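Local coordinates for response regulator receiver protein (Paraburkholderia phymatum, PDB 5TE9), which probably acts as a phospho-accepting response regulator, a CheY-like receiver protein of the Rcp type that takes up a phosphoryl group on an aspartate in two-component signalling, at residues E35-Y40 and T134-V139; M56-L59 and Q64-D67; F58-G63 and L89-A94; P71-L76 and S144-G149; S111-A116 and Y126-V131. All blocks are in the same frame, centred on the assembly; numbering follows the deposited sequence.

Contact 1: E35-Y40 and T134-V139; sequences EAFDYY and TRFVEV
Phe37 and Phe136 meet ring against ring between the first and last helices of a CheY-like receiver domain, a doubly wound alpha/beta fold in which helices 27-39 and 133-142 lie side by side on one face of the parallel sheet. The pair is edge-to-face: the edge of Phe37 is turned toward the face of Phe136, and the centroids are 4.9 Å apart. The ring planes stand at 62°, well short of perpendicular. Phe37 CZ lies over the rim of the Phe136 ring instead of its middle. The two side chains also cross at about a right angle, each reaching out of its own helix. In Phe136 the CB points toward helix 27-39, and with CG anti to the backbone N (chi1 179°) the ring is set where Phe37 CZ lies over its face. Phe37 starts differently: its bond from the backbone does not aim at the other helix, and with CG beside the backbone N (chi1 -81°) it is the far end of the ring that closes the gap.

Both rings are buried, and both touch Ile20 of strand 19-23 and Leu42 in the loop after helix 27-39, so the aromatic pair fills the layer between the two helices and the sheet. On the side of Phe136, Val150 of the second subunit adds to the packing, which places the pair close to the dimer interface. The tightest approach between the rings is Phe37 CZ to Phe136 CE1, at 3.7 Å.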
# COMPACT_ATOMS: atom_id res chain seq x y z
N GLU A 35 -1.03 12.90 7.41
CA GLU A 35 -2.41 12.46 7.32
C GLU A 35 -2.57 11.36 6.28
O GLU A 35 -3.40 10.47 6.46
CB GLU A 35 -3.31 13.65 7.00
CG GLU A 35 -3.42 14.61 8.15
CD GLU A 35 -3.98 15.96 7.74
OE1 GLU A 35 -4.75 16.03 6.76
OE2 GLU A 35 -3.61 16.96 8.40
N ALA A 36 -1.79 11.41 5.19
CA ALA A 36 -1.84 10.35 4.19
C ALA A 36 -1.41 9.01 4.79
O ALA A 36 -2.12 8.01 4.65
CB ALA A 36 -0.95 10.71 2.99
N PHE A 37 -0.25 8.99 5.46
CA PHE A 37 0.21 7.81 6.18
C PHE A 37 -0.80 7.35 7.22
O PHE A 37 -0.96 6.15 7.46
CB PHE A 37 1.54 8.10 6.87
CG PHE A 37 2.73 8.02 5.98
CD1 PHE A 37 2.70 8.57 4.70
CD2 PHE A 37 3.88 7.39 6.40
CE1 PHE A 37 3.79 8.48 3.88
CE2 PHE A 37 4.98 7.31 5.57
CZ PHE A 37 4.93 7.86 4.32
N ASP A 38 -1.47 8.30 7.87
CA ASP A 38 -2.44 7.97 8.90
C ASP A 38 -3.72 7.39 8.30
O ASP A 38 -4.16 6.31 8.69
CB ASP A 38 -2.75 9.20 9.74
CG ASP A 38 -3.17 8.85 11.14
OD1 ASP A 38 -2.38 8.18 11.83
OD2 ASP A 38 -4.28 9.25 11.56
N TYR A 39 -4.35 8.12 7.37
CA TYR A 39 -5.65 7.71 6.86
C TYR A 39 -5.55 6.42 6.05
O TYR A 39 -6.48 5.61 6.07
CB TYR A 39 -6.28 8.81 5.99
CG TYR A 39 -6.43 10.17 6.64
CD1 TYR A 39 -6.54 10.31 8.02
CD2 TYR A 39 -6.45 11.33 5.87
CE1 TYR A 39 -6.69 11.56 8.61
CE2 TYR A 39 -6.60 12.59 6.45
CZ TYR A 39 -6.71 12.69 7.82
OH TYR A 39 -6.85 13.93 8.41
N TYR A 40 -4.44 6.19 5.35
CA TYR A 40 -4.32 4.98 4.54
C TYR A 40 -3.54 3.87 5.23
O TYR A 40 -3.21 2.87 4.59
CB TYR A 40 -3.69 5.33 3.19
CG TYR A 40 -4.63 6.19 2.38
CD1 TYR A 40 -5.65 5.64 1.64
CD2 TYR A 40 -4.52 7.55 2.40
CE1 TYR A 40 -6.51 6.43 0.91
CE2 TYR A 40 -5.38 8.35 1.69
CZ TYR A 40 -6.37 7.79 0.94
OH TYR A 40 -7.22 8.60 0.23
N THR A 134 -1.26 9.15 -3.01
CA THR A 134 -1.07 8.85 -4.42
C THR A 134 0.39 9.01 -4.83
O THR A 134 1.00 8.09 -5.40
CB THR A 134 -1.96 9.73 -5.28
OG1 THR A 134 -3.32 9.34 -5.10
CG2 THR A 134 -1.61 9.55 -6.73
N ARG A 135 0.97 10.19 -4.56
CA ARG A 135 2.36 10.41 -4.94
C ARG A 135 3.27 9.42 -4.24
O ARG A 135 4.19 8.88 -4.85
CB ARG A 135 2.77 11.86 -4.65
N PHE A 136 2.99 9.13 -2.97
CA PHE A 136 3.82 8.16 -2.27
C PHE A 136 3.72 6.79 -2.91
O PHE A 136 4.70 6.04 -2.96
CB PHE A 136 3.44 8.08 -0.80
CG PHE A 136 4.26 7.08 -0.03
CD1 PHE A 136 5.52 7.41 0.42
CD2 PHE A 136 3.76 5.83 0.24
CE1 PHE A 136 6.28 6.50 1.14
CE2 PHE A 136 4.52 4.92 0.95
CZ PHE A 136 5.78 5.26 1.42
N VAL A 137 2.54 6.44 -3.42
CA VAL A 137 2.41 5.17 -4.11
C VAL A 137 3.28 5.18 -5.37
O VAL A 137 3.97 4.19 -5.66
CB VAL A 137 0.93 4.87 -4.41
CG1 VAL A 137 0.79 3.88 -5.55
CG2 VAL A 137 0.25 4.33 -3.15
N GLU A 138 3.33 6.31 -6.08
CA GLU A 138 4.19 6.40 -7.25
C GLU A 138 5.66 6.31 -6.87
O GLU A 138 6.44 5.66 -7.58
CB GLU A 138 3.90 7.67 -8.03
CG GLU A 138 2.83 7.46 -9.10
CD GLU A 138 3.26 6.45 -10.19
OE1 GLU A 138 4.41 6.53 -10.68
OE2 GLU A 138 2.45 5.57 -10.56
N VAL A 139 6.06 6.92 -5.76
CA VAL A 139 7.43 6.73 -5.29
C VAL A 139 7.75 5.25 -5.17
O VAL A 139 8.74 4.76 -5.71
CB VAL A 139 7.65 7.45 -3.94
CG1 VAL A 139 9.00 7.07 -3.36
CG2 VAL A 139 7.57 8.93 -4.12

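Contact 2: M56-L59 and Q64-D67; sequences MEFL and QHSD
The imidazole of His65 lies against the last turns of helix 52-60, with the edge of the Phe58 ring turned toward its face. Residues 64-67 belong to the loop between that helix and strand 71-76, folded back on the helix the chain has just left. The planes of this edge-to-face pair are 68° apart, and Phe58 CD1 comes within 3.4 Å of His65 ND1, toward the rim of the imidazole. His65 keeps CG beside its backbone N (chi1 -60°), which brings the imidazole face to the Phe58 edge.

Gln64 covers the opposite face. Its CG, lying between the backbone N and the carbonyl carbon (chi1 82°), sits over the ring centre, so the histidine is held between phenyl edge and aliphatic chain. At the imidazole edge, in plane, comes Glu57 CB, 3.9 Å from His65 CD2. The Glu57 and Gln64 chains are both extended beyond CG and cross at about a right angle.

Phe58 also touches Leu21 of strand 19-23 and meets the ring of His47. With its edge-to-face pair and the Gln64 packing, the contact is chiefly aromatic and aliphatic. Glu57 OE1 lies 4.7 Å from His65 NE2; the charge of the histidine is not seen, and any influence of the carboxylate on it is probably weak.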
# COMPACT_ATOMS: atom_id res chain seq x y z
N MET A 56 20.87 16.03 8.82
CA MET A 56 22.16 15.39 9.06
C MET A 56 22.30 14.94 10.51
O MET A 56 22.97 13.93 10.77
CB MET A 56 23.29 16.35 8.68
CG MET A 56 23.22 16.79 7.23
SD MET A 56 23.04 15.38 6.12
CE MET A 56 24.58 14.51 6.44
N GLU A 57 21.69 15.65 11.45
CA GLU A 57 21.69 15.19 12.84
C GLU A 57 20.99 13.83 12.95
O GLU A 57 21.42 12.96 13.71
CB GLU A 57 21.00 16.22 13.72
CG GLU A 57 21.91 16.91 14.71
CD GLU A 57 21.26 18.12 15.35
OE1 GLU A 57 20.01 18.24 15.32
OE2 GLU A 57 22.00 18.97 15.89
N PHE A 58 19.91 13.65 12.19
CA PHE A 58 19.19 12.39 12.17
C PHE A 58 20.03 11.27 11.56
O PHE A 58 20.24 10.22 12.18
CB PHE A 58 17.90 12.56 11.38
CG PHE A 58 16.89 11.49 11.64
CD1 PHE A 58 16.03 11.59 12.73
CD2 PHE A 58 16.80 10.38 10.81
CE1 PHE A 58 15.09 10.60 12.97
CE2 PHE A 58 15.86 9.40 11.05
CZ PHE A 58 15.00 9.50 12.13
N LEU A 59 20.53 11.49 10.34
CA LEU A 59 21.31 10.46 9.66
C LEU A 59 22.52 10.05 10.49
O LEU A 59 22.75 8.86 10.75
CB LEU A 59 21.74 10.97 8.29
CG LEU A 59 20.48 11.24 7.45
CD1 LEU A 59 20.84 11.92 6.15
CD2 LEU A 59 19.71 9.94 7.21
N GLN A 64 20.22 15.36 19.62
CA GLN A 64 18.88 14.93 20.02
C GLN A 64 18.47 13.64 19.33
O GLN A 64 17.65 12.89 19.86
CB GLN A 64 17.86 16.03 19.71
CG GLN A 64 17.38 16.04 18.27
CD GLN A 64 16.71 17.35 17.89
OE1 GLN A 64 16.48 18.22 18.74
NE2 GLN A 64 16.41 17.50 16.61
N HIS A 65 19.03 13.37 18.15
CA HIS A 65 18.71 12.17 17.40
C HIS A 65 19.73 11.07 17.64
O HIS A 65 19.96 10.24 16.75
CB HIS A 65 18.63 12.49 15.91
CG HIS A 65 17.58 13.50 15.57
ND1 HIS A 65 16.23 13.24 15.73
CD2 HIS A 65 17.67 14.75 15.07
CE1 HIS A 65 15.54 14.30 15.34
NE2 HIS A 65 16.39 15.22 14.93
N SER A 66 20.33 11.03 18.82
CA SER A 66 21.35 10.03 19.11
C SER A 66 20.82 8.61 19.00
O SER A 66 21.61 7.68 18.82
CB SER A 66 21.93 10.26 20.50
OG SER A 66 20.91 10.19 21.48
N ASP A 67 19.50 8.41 19.08
CA ASP A 67 18.89 7.10 18.95
C ASP A 67 17.93 7.03 17.76
O ASP A 67 16.96 6.28 17.79
CB ASP A 67 18.17 6.70 20.23
CG ASP A 67 19.11 6.10 21.26
OD1 ASP A 67 19.72 5.04 20.97
OD2 ASP A 67 19.23 6.69 22.36

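Contact 3: F58-G63 and L89-A94; sequences FLRREG and LQELKA
Arg60 and Glu91 join helices 52-60 and 85-94 through a salt bridge, and Leu59 and Leu92 pack beside it. The charged link is a single hydrogen bond, Arg60 NH2 to Glu91 OE1 at 3.0 Å, bent to 150° at the hydrogen. Glu91 OE1 lies at the edge of the guanidinium and near its plane, and the arginine meets that oxygen on its anti side. The guanidinium and carboxylate planes are 31° apart. The apolar pair touches through methyl ends, Leu59 CD1 to Leu92 CD2 at 3.5 Å, the side chains crossing at about a right angle.

Arg60 bridges the gap by length: its chain is extended from CG to NE (chi2 180°), which carries the guanidinium across to the other helix. Glu91 is likewise extended beyond CG, and its OE2 has a second, long and weak ion pair with Lys83. Just after Arg60 the helix ends in a Schellman motif: Arg61 takes a positive phi, its N bonds back to Phe58 O at 2.9 Å, and Glu62 N probably bonds to Glu57 O at 3.0 Å.

The leucines are buried and the ion pair less so. Leu59 and Leu92 both rest on Ile74 of strand 71-76, and Leu59 also touches Leu21 of strand 19-23, so these neighbouring helices share a face of the central parallel sheet.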
# COMPACT_ATOMS: atom_id res chain seq x y z
N PHE A 58 19.91 13.65 12.19
CA PHE A 58 19.19 12.39 12.17
C PHE A 58 20.03 11.27 11.56
O PHE A 58 20.24 10.22 12.18
CB PHE A 58 17.90 12.56 11.38
CG PHE A 58 16.89 11.49 11.64
CD1 PHE A 58 16.03 11.59 12.73
CD2 PHE A 58 16.80 10.38 10.81
CE1 PHE A 58 15.09 10.60 12.97
CE2 PHE A 58 15.86 9.40 11.05
CZ PHE A 58 15.00 9.50 12.13
N LEU A 59 20.53 11.49 10.34
CA LEU A 59 21.31 10.46 9.66
C LEU A 59 22.52 10.05 10.49
O LEU A 59 22.75 8.86 10.75
CB LEU A 59 21.74 10.97 8.29
CG LEU A 59 20.48 11.24 7.45
CD1 LEU A 59 20.84 11.92 6.15
CD2 LEU A 59 19.71 9.94 7.21
N ARG A 60 23.31 11.03 10.94
CA ARG A 60 24.48 10.71 11.74
C ARG A 60 24.12 10.24 13.14
O ARG A 60 24.99 9.74 13.86
CB ARG A 60 25.40 11.94 11.80
CG ARG A 60 25.69 12.54 10.44
CD ARG A 60 26.60 13.75 10.53
NE ARG A 60 26.85 14.37 9.23
CZ ARG A 60 27.68 13.89 8.31
NH1 ARG A 60 28.35 12.77 8.54
NH2 ARG A 60 27.85 14.53 7.16
N ARG A 61 22.85 10.38 13.53
CA ARG A 61 22.36 9.94 14.84
C ARG A 61 23.15 10.61 15.96
O ARG A 61 23.73 9.96 16.83
CB ARG A 61 22.38 8.41 14.93
CG ARG A 61 21.62 7.77 13.75
CD ARG A 61 21.51 6.25 13.80
NE ARG A 61 22.77 5.59 13.48
CZ ARG A 61 22.89 4.28 13.31
NH1 ARG A 61 21.82 3.51 13.42
NH2 ARG A 61 24.07 3.74 13.03
N GLU A 62 23.17 11.94 15.91
CA GLU A 62 23.91 12.78 16.83
C GLU A 62 22.98 13.74 17.56
O GLU A 62 21.92 14.11 17.04
CB GLU A 62 24.98 13.60 16.10
CG GLU A 62 25.95 12.80 15.24
CD GLU A 62 26.84 13.70 14.39
OE1 GLU A 62 26.39 14.83 14.07
OE2 GLU A 62 27.97 13.29 14.04
N GLY A 63 23.39 14.17 18.74
CA GLY A 63 22.63 15.17 19.46
C GLY A 63 21.29 14.62 19.92
O GLY A 63 21.21 13.55 20.54
N LEU A 89 22.09 16.29 0.35
CA LEU A 89 22.36 15.25 -0.65
C LEU A 89 23.86 15.04 -0.84
O LEU A 89 24.34 13.90 -0.90
CB LEU A 89 21.71 15.64 -1.97
CG LEU A 89 21.33 14.51 -2.92
CD1 LEU A 89 20.93 13.29 -2.14
CD2 LEU A 89 20.16 14.97 -3.77
N GLN A 90 24.63 16.13 -0.93
CA GLN A 90 26.07 16.00 -1.14
C GLN A 90 26.74 15.31 0.04
O GLN A 90 27.67 14.52 -0.14
CB GLN A 90 26.70 17.38 -1.37
CG GLN A 90 26.23 18.12 -2.60
CD GLN A 90 26.55 19.61 -2.52
OE1 GLN A 90 26.49 20.20 -1.44
NE2 GLN A 90 26.92 20.20 -3.65
N GLU A 91 26.28 15.60 1.26
CA GLU A 91 26.89 14.95 2.42
C GLU A 91 26.46 13.50 2.49
O GLU A 91 27.23 12.65 2.96
CB GLU A 91 26.53 15.71 3.71
CG GLU A 91 27.04 17.15 3.75
CD GLU A 91 26.84 17.85 5.09
OE1 GLU A 91 27.26 17.29 6.13
OE2 GLU A 91 26.28 18.98 5.11
N LEU A 92 25.27 13.19 1.98
CA LEU A 92 24.79 11.82 1.93
C LEU A 92 25.68 10.96 1.04
O LEU A 92 26.21 9.93 1.48
CB LEU A 92 23.36 11.80 1.39
CG LEU A 92 22.20 11.99 2.36
CD1 LEU A 92 20.98 12.41 1.56
CD2 LEU A 92 21.96 10.68 3.05
N LYS A 93 25.86 11.37 -0.21
CA LYS A 93 26.62 10.58 -1.16
C LYS A 93 28.12 10.55 -0.86
O LYS A 93 28.82 9.68 -1.40
CB LYS A 93 26.37 11.09 -2.58
CG LYS A 93 24.90 11.15 -2.93
CD LYS A 93 24.20 9.83 -2.62
CE LYS A 93 22.77 9.85 -3.11
NZ LYS A 93 22.06 8.64 -2.65
N ALA A 94 28.62 11.45 -0.03
CA ALA A 94 30.00 11.31 0.43
C ALA A 94 30.13 10.11 1.36
O ALA A 94 31.09 9.34 1.26
CB ALA A 94 30.47 12.59 1.11

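Contact 4: P71-L76 and S144-G149; sequences PGLIIL and SDFWFG
The Phe146 ring meets strand 71-76 with its outer edge: Gly72 O lies near the ring plane, 3.4 Å from Phe146 CZ. Also in plane at the edge is the Leu73 methyl CD1, 4.0 Å from Phe146 CE2, while Leu73 CB approaches the same CE2 obliquely. One aromatic edge therefore takes both a carbonyl oxygen and an aliphatic side chain. The carbonyl faces the slightly positive ring hydrogens, an arrangement that is probably mildly favourable electrostatically, and the leucine contributes apolar packing.

Phe146 gets there with CG beside its backbone N (chi1 -75°), the side chain projecting from its strand toward Leu73. Leu73 has CG anti to the backbone N (chi1 173°), and both its methyls remain near Phe146 CE2. At Gly72 the chain turns a corner, and its carbonyl can face the phenylalanine. Pro102 touches both Leu73 and Phe146.

The two strands come together through side chains and belong to different sheets. Strand 71-76 is the middle of the five-stranded parallel sheet, bonded to strand 19-23 at one edge and to strand 103-107 at the other. Strand 146-152, which follows helix 133-142, instead pairs antiparallel with a strand of the second subunit. Phe146 packs on Val150 of that subunit, so the contact connects the core of the receiver domain to the dimer interface.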
# COMPACT_ATOMS: atom_id res chain seq x y z
N PRO A 71 17.02 5.41 8.31
CA PRO A 71 15.91 5.35 7.36
C PRO A 71 16.24 4.43 6.20
O PRO A 71 17.40 4.19 5.87
CB PRO A 71 15.77 6.81 6.88
CG PRO A 71 17.14 7.34 6.99
CD PRO A 71 17.77 6.67 8.20
N GLY A 72 15.17 3.87 5.61
CA GLY A 72 15.28 3.05 4.42
C GLY A 72 14.84 3.85 3.21
O GLY A 72 15.07 3.45 2.06
N LEU A 73 14.24 5.01 3.47
CA LEU A 73 13.88 5.94 2.42
C LEU A 73 13.99 7.36 2.96
O LEU A 73 13.51 7.64 4.07
CB LEU A 73 12.46 5.69 1.89
CG LEU A 73 11.98 6.75 0.91
CD1 LEU A 73 12.83 6.76 -0.41
CD2 LEU A 73 10.50 6.57 0.60
N ILE A 74 14.63 8.23 2.19
CA ILE A 74 14.76 9.65 2.49
C ILE A 74 14.01 10.41 1.42
O ILE A 74 14.27 10.21 0.23
CB ILE A 74 16.23 10.11 2.54
CG1 ILE A 74 17.02 9.34 3.60
CG2 ILE A 74 16.30 11.62 2.79
CD1 ILE A 74 18.52 9.57 3.53
N ILE A 75 13.11 11.30 1.83
CA ILE A 75 12.37 12.18 0.93
C ILE A 75 12.79 13.61 1.24
O ILE A 75 12.57 14.09 2.36
CB ILE A 75 10.85 12.01 1.09
CG1 ILE A 75 10.43 10.53 0.87
CG2 ILE A 75 10.10 12.96 0.18
CD1 ILE A 75 8.96 10.27 1.09
N LEU A 76 13.35 14.30 0.25
CA LEU A 76 14.19 15.47 0.47
C LEU A 76 13.70 16.63 -0.38
O LEU A 76 13.74 16.58 -1.61
CB LEU A 76 15.66 15.15 0.15
CG LEU A 76 16.68 16.29 0.28
CD1 LEU A 76 16.69 16.88 1.68
CD2 LEU A 76 18.07 15.80 -0.07
N SER A 144 12.85 0.25 -7.41
CA SER A 144 12.79 -1.16 -7.78
C SER A 144 12.58 -2.07 -6.57
O SER A 144 11.73 -2.96 -6.59
CB SER A 144 14.06 -1.57 -8.53
OG SER A 144 14.51 -0.51 -9.36
N ASP A 145 13.33 -1.85 -5.50
CA ASP A 145 13.34 -2.82 -4.41
C ASP A 145 12.22 -2.61 -3.39
O ASP A 145 12.18 -3.33 -2.39
CB ASP A 145 14.71 -2.80 -3.71
CG ASP A 145 15.85 -3.32 -4.60
OD1 ASP A 145 15.58 -4.02 -5.61
OD2 ASP A 145 17.03 -3.04 -4.29
N PHE A 146 11.32 -1.66 -3.62
CA PHE A 146 10.23 -1.37 -2.69
C PHE A 146 8.94 -2.03 -3.15
O PHE A 146 8.62 -2.02 -4.34
CB PHE A 146 9.99 0.13 -2.55
CG PHE A 146 11.01 0.85 -1.74
CD1 PHE A 146 12.01 0.16 -1.08
CD2 PHE A 146 10.97 2.23 -1.63
CE1 PHE A 146 12.95 0.83 -0.34
CE2 PHE A 146 11.91 2.91 -0.88
CZ PHE A 146 12.90 2.21 -0.23
N TRP A 147 8.17 -2.57 -2.20
CA TRP A 147 6.92 -3.25 -2.50
C TRP A 147 5.88 -2.92 -1.44
O TRP A 147 6.21 -2.69 -0.27
CB TRP A 147 7.09 -4.76 -2.56
CG TRP A 147 8.07 -5.22 -3.56
CD1 TRP A 147 9.44 -5.22 -3.43
CD2 TRP A 147 7.78 -5.77 -4.84
NE1 TRP A 147 10.01 -5.73 -4.57
CE2 TRP A 147 9.02 -6.07 -5.45
CE3 TRP A 147 6.60 -6.03 -5.54
CZ2 TRP A 147 9.10 -6.62 -6.72
CZ3 TRP A 147 6.68 -6.56 -6.79
CH2 TRP A 147 7.92 -6.86 -7.37
N PHE A 148 4.61 -2.90 -1.85
CA PHE A 148 3.50 -2.82 -0.92
C PHE A 148 3.07 -4.20 -0.46
O PHE A 148 2.96 -5.13 -1.27
CB PHE A 148 2.31 -2.11 -1.55
CG PHE A 148 2.42 -0.64 -1.58
CD1 PHE A 148 2.54 0.08 -0.39
CD2 PHE A 148 2.40 0.05 -2.77
CE1 PHE A 148 2.63 1.45 -0.40
CE2 PHE A 148 2.49 1.43 -2.79
CZ PHE A 148 2.61 2.12 -1.60
N GLY A 149 2.79 -4.33 0.82
CA GLY A 149 2.15 -5.53 1.31
C GLY A 149 1.06 -5.22 2.31
O GLY A 149 1.19 -4.30 3.12

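Contact 5: S111-A116 and Y126-V131; sequences SEEDVA and YITKPV
Tyr126 opens strand 126-128, an edge strand of the parallel sheet in this receiver domain, and lies against helix 110-119, which precedes it in the alpha/beta winding. Helix and strand run nearly antiparallel, at 171°, with axes 8.1 Å apart. With CG of Tyr126 beside its backbone N (chi1 -61°), the ring is placed so that the carbonyl group of Ala116 lies over one face and Ala116 CB touches Tyr126 CD2 at 3.4 Å. Three residues before the lysine, Tyr126 probably holds the place of the switch aromatic of CheY-like receivers. The Glu113 side chain slides past it in the opposite direction. Glu113 OE1 and Tyr126 O are two acceptors 3.3 Å apart; Arg117 forms a salt bridge with the former and Arg142 a hydrogen bond with the latter, which probably offsets their repulsion.

Ile127 turns its side chain away from the helix and packs on helix 133-142, so only its backbone comes near the Glu113 carboxylate. At Thr128 the strand meets the glutamate again. An anti CG and an extended chain carry the carboxylate of Glu113 to the strand, where the Thr128 hydroxyl, donating from OG1 to the anti lone pair of Glu113 OE2 at 2.8 Å, and Arg117 on OE1 hold it.

Lys129 and Pro130 leave the contact. The peptide bond between them is cis, a hallmark of the Lys-Pro pair in receiver domains, and Lys129 NZ forms a salt bridge with OD2 of Asp77, the predicted phosphorylation site, here unmodified.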
# COMPACT_ATOMS: atom_id res chain seq x y z
N SER A 111 6.75 20.31 -14.28
CA SER A 111 7.71 20.88 -15.22
C SER A 111 9.12 20.85 -14.64
O SER A 111 10.05 20.36 -15.29
CB SER A 111 7.30 22.31 -15.58
OG SER A 111 8.15 22.83 -16.58
N GLU A 112 9.29 21.35 -13.42
CA GLU A 112 10.57 21.23 -12.73
C GLU A 112 10.99 19.77 -12.60
O GLU A 112 12.19 19.46 -12.61
CB GLU A 112 10.50 21.89 -11.35
CG GLU A 112 11.57 21.39 -10.40
CD GLU A 112 11.74 22.26 -9.17
OE1 GLU A 112 10.99 22.09 -8.18
OE2 GLU A 112 12.65 23.12 -9.19
N GLU A 113 10.03 18.86 -12.49
CA GLU A 113 10.35 17.44 -12.39
C GLU A 113 10.96 16.93 -13.69
O GLU A 113 11.85 16.07 -13.67
CB GLU A 113 9.10 16.66 -12.01
CG GLU A 113 9.35 15.34 -11.32
CD GLU A 113 8.14 14.41 -11.37
OE1 GLU A 113 8.31 13.23 -11.76
OE2 GLU A 113 7.02 14.85 -11.04
N ASP A 114 10.49 17.44 -14.84
CA ASP A 114 11.12 17.05 -16.10
C ASP A 114 12.55 17.55 -16.16
O ASP A 114 13.44 16.86 -16.66
CB ASP A 114 10.31 17.58 -17.28
N VAL A 115 12.79 18.76 -15.64
CA VAL A 115 14.14 19.30 -15.64
C VAL A 115 15.02 18.52 -14.69
O VAL A 115 16.17 18.18 -15.01
CB VAL A 115 14.11 20.80 -15.28
CG1 VAL A 115 15.43 21.44 -15.62
CG2 VAL A 115 12.98 21.49 -16.01
N ALA A 116 14.51 18.20 -13.50
CA ALA A 116 15.33 17.54 -12.50
C ALA A 116 15.79 16.16 -12.96
O ALA A 116 16.93 15.76 -12.70
CB ALA A 116 14.57 17.44 -11.18
N TYR A 126 12.53 11.48 -8.30
CA TYR A 126 11.97 12.81 -8.23
C TYR A 126 10.45 12.70 -8.31
O TYR A 126 9.93 11.96 -9.15
CB TYR A 126 12.46 13.70 -9.38
CG TYR A 126 13.96 13.89 -9.39
CD1 TYR A 126 14.79 12.98 -10.02
CD2 TYR A 126 14.53 14.99 -8.77
CE1 TYR A 126 16.15 13.14 -10.02
CE2 TYR A 126 15.89 15.16 -8.76
CZ TYR A 126 16.70 14.24 -9.39
OH TYR A 126 18.06 14.41 -9.39
N ILE A 127 9.75 13.40 -7.42
CA ILE A 127 8.30 13.52 -7.49
C ILE A 127 7.92 14.92 -7.06
O ILE A 127 8.59 15.56 -6.25
CB ILE A 127 7.52 12.50 -6.64
CG1 ILE A 127 7.80 12.70 -5.17
CG2 ILE A 127 7.81 11.06 -7.05
CD1 ILE A 127 6.62 12.30 -4.33
N THR A 128 6.82 15.40 -7.63
CA THR A 128 6.32 16.71 -7.29
C THR A 128 5.67 16.68 -5.92
O THR A 128 5.04 15.69 -5.53
CB THR A 128 5.34 17.17 -8.36
OG1 THR A 128 5.96 16.96 -9.63
CG2 THR A 128 5.02 18.64 -8.20
N LYS A 129 5.86 17.72 -5.17
CA LYS A 129 5.21 17.75 -3.88
C LYS A 129 3.85 18.41 -4.02
O LYS A 129 3.59 19.12 -5.00
CB LYS A 129 6.10 18.47 -2.88
CG LYS A 129 5.97 19.94 -2.90
CD LYS A 129 6.72 20.55 -1.75
CE LYS A 129 8.12 20.94 -2.17
NZ LYS A 129 8.65 22.02 -1.31
N PRO A 130 2.93 18.20 -3.07
CA PRO A 130 3.09 17.49 -1.79
C PRO A 130 3.01 16.00 -1.96
O PRO A 130 2.53 15.52 -2.97
CB PRO A 130 1.93 18.01 -0.96
CG PRO A 130 0.87 18.24 -1.96
CD PRO A 130 1.55 18.70 -3.23
N VAL A 131 3.48 15.29 -0.96
CA VAL A 131 3.49 13.83 -0.99
C VAL A 131 2.24 13.38 -0.24
O VAL A 131 2.26 13.06 0.95
CB VAL A 131 4.76 13.25 -0.39
CG1 VAL A 131 4.64 11.71 -0.30
CG2 VAL A 131 5.94 13.68 -1.23

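The five contacts are arranged on and around one parallel sheet. Contacts 2 and 3 share Phe58 and Leu59 on helix 52-60, their centres 9 Å apart, and lie across the chain's centre from contact 1, whose centre is 25 Å from either. Contact 4 joins these regions: Pro71 CG lies 3.7 Å from Leu59 CD2, while Leu73 and Phe148 reach Phe136, Val137 and Val139 of contact 1. Contacts 1 and 4 also both touch the second subunit. Contact 5 meets contact 1 where Val139 CG2 lies 3.5 Å from Ile127 CD1, and comes within about 4 Å of contact 4 at nearest atoms without touching it. Of the five, contact 5 leads to the probable phosphorylation site.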